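Local coordinates for protein Tv2483 (Treponema vincentii, PDB 6DET) that binds L-arginine with high selectivity as a solute-binding lipoprotein, probably delivering it to an ABC transporter for uptake, at residues L120-I125 with S215-T220; I125-A130 with I190-I195. All blocks are in the same frame, centred on the assembly; numbering follows the deposited sequence.

Interaction 1 of 2, residues L120-I125 with S215-T220; sequences LQNAKI and STEYYT
Glu217 and Lys124 meet because each turns CG to the side of its own backbone N (chi1 -49° and -81°), after which the glutamate runs extended and the lysine bends only at chi4, the two chains crossing at about a right angle. The resulting salt bridge is short, Lys124 NZ to Glu217 OE1 2.6 Å, and uses the syn lone pair of that oxygen. Ser215 OG accepts from Lys124 N at 3.1 Å and donates to Glu217 OE1 from above the carboxylate plane. Asn122 ND2 meets Glu217 OE2 at 2.9 Å, likewise from above that plane, the oxygen lying in the amide plane of Asn122, so bonds on both oxygens fix the rotation of the carboxylate; Ser104 binds OE2 as well. Asn122 then lays its CB over one face of the Tyr219 ring, a CH-pi contact of 3.9 Å to the centroid, while Leu120 CD1 reaches the ring edge. On the sheet's other face, Gln121 lies alongside Tyr218, and a water links Gln121 NE2, Thr216 OG1 and Glu217 O. Backbone bonds join the antiparallel pair, Asn122 N to Glu217 O 2.9 Å and Glu217 N to Asn122 O 2.8 Å. The two strands are consistent with the crossover pair linking the lobes of a periplasmic-binding-protein fold. Strand 189-193 adjoins, the backbone N of Ile195 in helix 194-197 donates to Asn122 OD1, and strand 98-104 flanks strand 215-223.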
# COMPACT_ATOMS: atom_id res chain seq x y z
N LEU A 120 -4.76 -2.15 -7.99
CA LEU A 120 -4.30 -0.81 -8.39
C LEU A 120 -2.89 -0.91 -8.93
O LEU A 120 -2.13 -1.80 -8.54
CB LEU A 120 -4.26 0.18 -7.21
CG LEU A 120 -5.59 0.66 -6.61
CD1 LEU A 120 -5.36 1.45 -5.32
CD2 LEU A 120 -6.34 1.49 -7.67
N GLN A 121 -2.53 0.01 -9.85
CA GLN A 121 -1.14 0.26 -10.21
C GLN A 121 -0.57 1.31 -9.27
O GLN A 121 -1.29 2.17 -8.75
CB GLN A 121 -1.00 0.77 -11.64
CG GLN A 121 -1.10 -0.29 -12.67
CD GLN A 121 -0.86 0.32 -14.02
OE1 GLN A 121 -1.70 1.07 -14.50
NE2 GLN A 121 0.31 0.07 -14.59
N ASN A 122 0.73 1.24 -9.06
CA ASN A 122 1.42 2.23 -8.25
C ASN A 122 2.81 2.43 -8.82
O ASN A 122 3.31 1.64 -9.63
CB ASN A 122 1.48 1.81 -6.79
CG ASN A 122 2.23 2.80 -5.94
OD1 ASN A 122 1.81 3.97 -5.82
ND2 ASN A 122 3.35 2.35 -5.36
N ALA A 123 3.43 3.53 -8.40
CA ALA A 123 4.81 3.79 -8.70
C ALA A 123 5.42 4.42 -7.46
O ALA A 123 4.74 5.19 -6.77
CB ALA A 123 4.97 4.73 -9.88
N LYS A 124 6.67 4.08 -7.17
CA LYS A 124 7.43 4.79 -6.16
C LYS A 124 8.06 6.00 -6.82
O LYS A 124 8.65 5.90 -7.89
CB LYS A 124 8.50 3.89 -5.58
CG LYS A 124 7.89 2.96 -4.49
CD LYS A 124 8.88 1.98 -3.93
CE LYS A 124 8.25 1.12 -2.83
NZ LYS A 124 6.81 0.79 -3.08
N ILE A 125 7.94 7.15 -6.16
CA ILE A 125 8.43 8.42 -6.65
C ILE A 125 9.29 9.06 -5.57
O ILE A 125 9.17 8.75 -4.38
CB ILE A 125 7.27 9.35 -7.05
CG1 ILE A 125 6.33 9.57 -5.86
CG2 ILE A 125 6.48 8.72 -8.19
CD1 ILE A 125 5.26 10.59 -6.08
N SER A 215 10.11 2.96 -9.57
CA SER A 215 9.52 1.65 -9.67
C SER A 215 8.16 1.78 -10.34
O SER A 215 7.51 2.82 -10.26
CB SER A 215 9.35 1.00 -8.30
OG SER A 215 8.13 1.45 -7.75
N THR A 216 7.72 0.69 -10.95
CA THR A 216 6.34 0.56 -11.38
C THR A 216 5.83 -0.75 -10.81
O THR A 216 6.53 -1.77 -10.86
CB THR A 216 6.21 0.62 -12.91
OG1 THR A 216 4.88 0.30 -13.28
CG2 THR A 216 7.15 -0.34 -13.57
N GLU A 217 4.64 -0.71 -10.21
CA GLU A 217 4.21 -1.75 -9.28
C GLU A 217 2.73 -1.99 -9.42
O GLU A 217 1.99 -1.20 -10.03
CB GLU A 217 4.44 -1.36 -7.79
CG GLU A 217 5.77 -0.84 -7.42
CD GLU A 217 5.87 -0.34 -5.97
OE1 GLU A 217 7.01 -0.04 -5.57
OE2 GLU A 217 4.86 -0.16 -5.25
N TYR A 218 2.29 -3.05 -8.76
CA TYR A 218 0.89 -3.33 -8.49
C TYR A 218 0.68 -3.46 -6.99
O TYR A 218 1.57 -3.93 -6.27
CB TYR A 218 0.43 -4.63 -9.13
CG TYR A 218 0.78 -4.69 -10.59
CD1 TYR A 218 0.02 -4.00 -11.52
CD2 TYR A 218 1.88 -5.41 -11.03
CE1 TYR A 218 0.35 -4.04 -12.86
CE2 TYR A 218 2.22 -5.46 -12.36
CZ TYR A 218 1.45 -4.77 -13.28
OH TYR A 218 1.78 -4.82 -14.62
N TYR A 219 -0.48 -3.02 -6.55
CA TYR A 219 -0.95 -3.23 -5.19
C TYR A 219 -1.81 -4.49 -5.17
O TYR A 219 -2.50 -4.79 -6.15
CB TYR A 219 -1.82 -2.07 -4.71
CG TYR A 219 -1.09 -0.80 -4.23
CD1 TYR A 219 0.26 -0.79 -3.98
CD2 TYR A 219 -1.83 0.33 -3.96
CE1 TYR A 219 0.89 0.40 -3.46
CE2 TYR A 219 -1.25 1.49 -3.47
CZ TYR A 219 0.11 1.51 -3.22
OH TYR A 219 0.66 2.65 -2.67
N THR A 220 -1.79 -5.17 -4.04
CA THR A 220 -2.57 -6.38 -3.83
C THR A 220 -3.06 -6.40 -2.38
O THR A 220 -2.81 -5.46 -1.60
CB THR A 220 -1.73 -7.63 -4.16
OG1 THR A 220 -2.51 -8.83 -4.06
CG2 THR A 220 -0.54 -7.75 -3.24
O HOH W 1 2.52 -0.81 -12.78

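Interaction 2 of 2, residues I125-A130 with I190-I195; sequences IVVTLA and IVVDLI. With ARG (arginine), chain B.
Ile125 and Val192 face each other as an antiparallel hydrogen-bonded pair, with Ile125 N to Val192 O at 3.0 Å and the return bond, Val192 N to Ile125 O, at 3.1 Å. Val127 and Ile190 repeat the pattern, Val127 N meeting Ile190 O at 2.9 Å. On the face that carries these four residues, Val192 CG2 touches both Ile125 CG1 and Val127 CG2, each at 3.7 Å. The first torsion of Ile125 (chi1 58°) sets CG1 between its backbone N and carbonyl carbon, from where CD1 extends to Leu194 CD1 at 4.2 Å. Helix 175-184 packs against this face, Tyr179 touching Ile190 and Val192.

Past the last paired residue the strand delivers Asp193, whose OD2 accepts a 2.8 Å hydrogen bond from the amino N of the bound arginine. Tyr219, a fellow pocket residue, shares OD2 through its OH. In the second shell, Lys124 forms a salt bridge with OD1, consistent with its orienting the carboxylate. In this protein the aspartate sits at a strand end just before helix 194-197, and it serves the ligand's alpha-amino group, as in other amino-acid-binding proteins of family 3.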
# COMPACT_ATOMS: atom_id res chain seq x y z
N ILE A 125 7.94 7.15 -6.16
CA ILE A 125 8.43 8.42 -6.65
C ILE A 125 9.29 9.06 -5.57
O ILE A 125 9.17 8.75 -4.38
CB ILE A 125 7.27 9.35 -7.05
CG1 ILE A 125 6.33 9.57 -5.86
CG2 ILE A 125 6.48 8.72 -8.19
CD1 ILE A 125 5.26 10.59 -6.08
N VAL A 126 10.17 9.96 -5.99
CA VAL A 126 11.09 10.65 -5.09
C VAL A 126 10.65 12.10 -4.98
O VAL A 126 10.46 12.79 -6.00
CB VAL A 126 12.54 10.55 -5.58
CG1 VAL A 126 13.45 11.35 -4.64
CG2 VAL A 126 12.96 9.10 -5.61
N VAL A 127 10.51 12.57 -3.74
CA VAL A 127 10.01 13.91 -3.45
C VAL A 127 11.12 14.69 -2.76
O VAL A 127 11.82 14.15 -1.89
CB VAL A 127 8.73 13.87 -2.58
CG1 VAL A 127 8.27 15.27 -2.20
CG2 VAL A 127 7.60 13.12 -3.33
N THR A 128 11.30 15.94 -3.17
CA THR A 128 12.28 16.85 -2.58
C THR A 128 11.57 18.14 -2.21
O THR A 128 10.38 18.32 -2.50
CB THR A 128 13.45 17.14 -3.53
OG1 THR A 128 12.96 17.80 -4.72
CG2 THR A 128 14.15 15.88 -3.93
N LEU A 129 12.32 19.06 -1.59
CA LEU A 129 11.85 20.43 -1.43
C LEU A 129 11.98 21.17 -2.76
O LEU A 129 13.01 21.08 -3.43
CB LEU A 129 12.65 21.14 -0.34
CG LEU A 129 12.59 20.49 1.04
CD1 LEU A 129 13.61 21.10 1.95
CD2 LEU A 129 11.20 20.64 1.63
N ALA A 130 10.94 21.92 -3.12
CA ALA A 130 10.82 22.43 -4.48
C ALA A 130 11.82 23.54 -4.74
O ALA A 130 12.19 23.79 -5.89
CB ALA A 130 9.40 22.94 -4.74
N ILE A 190 12.77 11.95 -0.10
CA ILE A 190 12.01 10.82 0.43
C ILE A 190 11.41 10.02 -0.72
O ILE A 190 11.17 10.54 -1.81
CB ILE A 190 10.89 11.26 1.39
CG1 ILE A 190 9.75 11.96 0.63
CG2 ILE A 190 11.46 12.13 2.51
CD1 ILE A 190 8.60 12.42 1.49
N VAL A 191 11.14 8.76 -0.43
CA VAL A 191 10.38 7.87 -1.32
C VAL A 191 8.96 7.75 -0.79
O VAL A 191 8.76 7.49 0.41
CB VAL A 191 11.02 6.48 -1.43
CG1 VAL A 191 10.16 5.56 -2.32
CG2 VAL A 191 12.39 6.57 -1.98
N VAL A 192 7.98 7.93 -1.66
CA VAL A 192 6.58 7.72 -1.31
C VAL A 192 5.93 6.97 -2.46
O VAL A 192 6.48 6.88 -3.56
CB VAL A 192 5.84 9.05 -1.02
CG1 VAL A 192 6.45 9.75 0.19
CG2 VAL A 192 5.90 9.99 -2.22
N ASP A 193 4.75 6.40 -2.19
CA ASP A 193 3.96 5.77 -3.24
C ASP A 193 3.08 6.83 -3.88
O ASP A 193 2.44 7.63 -3.19
CB ASP A 193 3.07 4.62 -2.74
CG ASP A 193 3.84 3.39 -2.30
OD1 ASP A 193 5.06 3.28 -2.51
OD2 ASP A 193 3.17 2.46 -1.75
N LEU A 194 3.06 6.83 -5.22
CA LEU A 194 2.19 7.74 -5.94
C LEU A 194 0.75 7.68 -5.43
O LEU A 194 0.12 8.72 -5.21
CB LEU A 194 2.24 7.41 -7.44
CG LEU A 194 1.37 8.28 -8.34
CD1 LEU A 194 1.85 9.72 -8.29
CD2 LEU A 194 1.43 7.74 -9.76
N ILE A 195 0.21 6.46 -5.25
CA ILE A 195 -1.23 6.30 -5.02
C ILE A 195 -1.69 7.08 -3.77
O ILE A 195 -2.72 7.77 -3.79
CB ILE A 195 -1.61 4.81 -4.91
CG1 ILE A 195 -1.66 4.19 -6.32
CG2 ILE A 195 -2.92 4.61 -4.18
CD1 ILE A 195 -2.90 4.59 -7.15
N ARG B . 3.50 -0.13 -0.69
CA ARG B . 4.11 -0.19 0.66
C ARG B . 4.44 -1.64 1.00
O ARG B . 3.85 -2.55 0.38
CB ARG B . 3.16 0.38 1.72
CG ARG B . 2.89 1.87 1.58
CD ARG B . 1.88 2.41 2.59
NE ARG B . 2.39 2.29 3.94
CZ ARG B . 1.95 1.42 4.84
NH1 ARG B . 2.55 1.39 6.04
NH2 ARG B . 0.95 0.58 4.57
OXT ARG B . 5.25 -1.90 1.90

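Overall arrangement
From the N terminus, the chain first passes through strands 37-42 and 98-104 before reaching strand 120-129, which serves both contacts and carries their shared residue, Ile125. Its second half is paired first: after strands 143-148 and 167-172 and helix 175-184, strand 189-193 returns to close interaction 2 across a 59-residue loop. The chain continues through helix 194-197 and strand 207-209, and strand 215-223 then pairs with the first half, closing interaction 1 around the smaller loop. The contacts therefore nest rather than cross. Together they join strand 215-223, which pairs on with 98-104, through strand 120-129 to strand 189-193, which pairs on with 143-148, and Tyr219 and Asp193 meet at the arginine pocket.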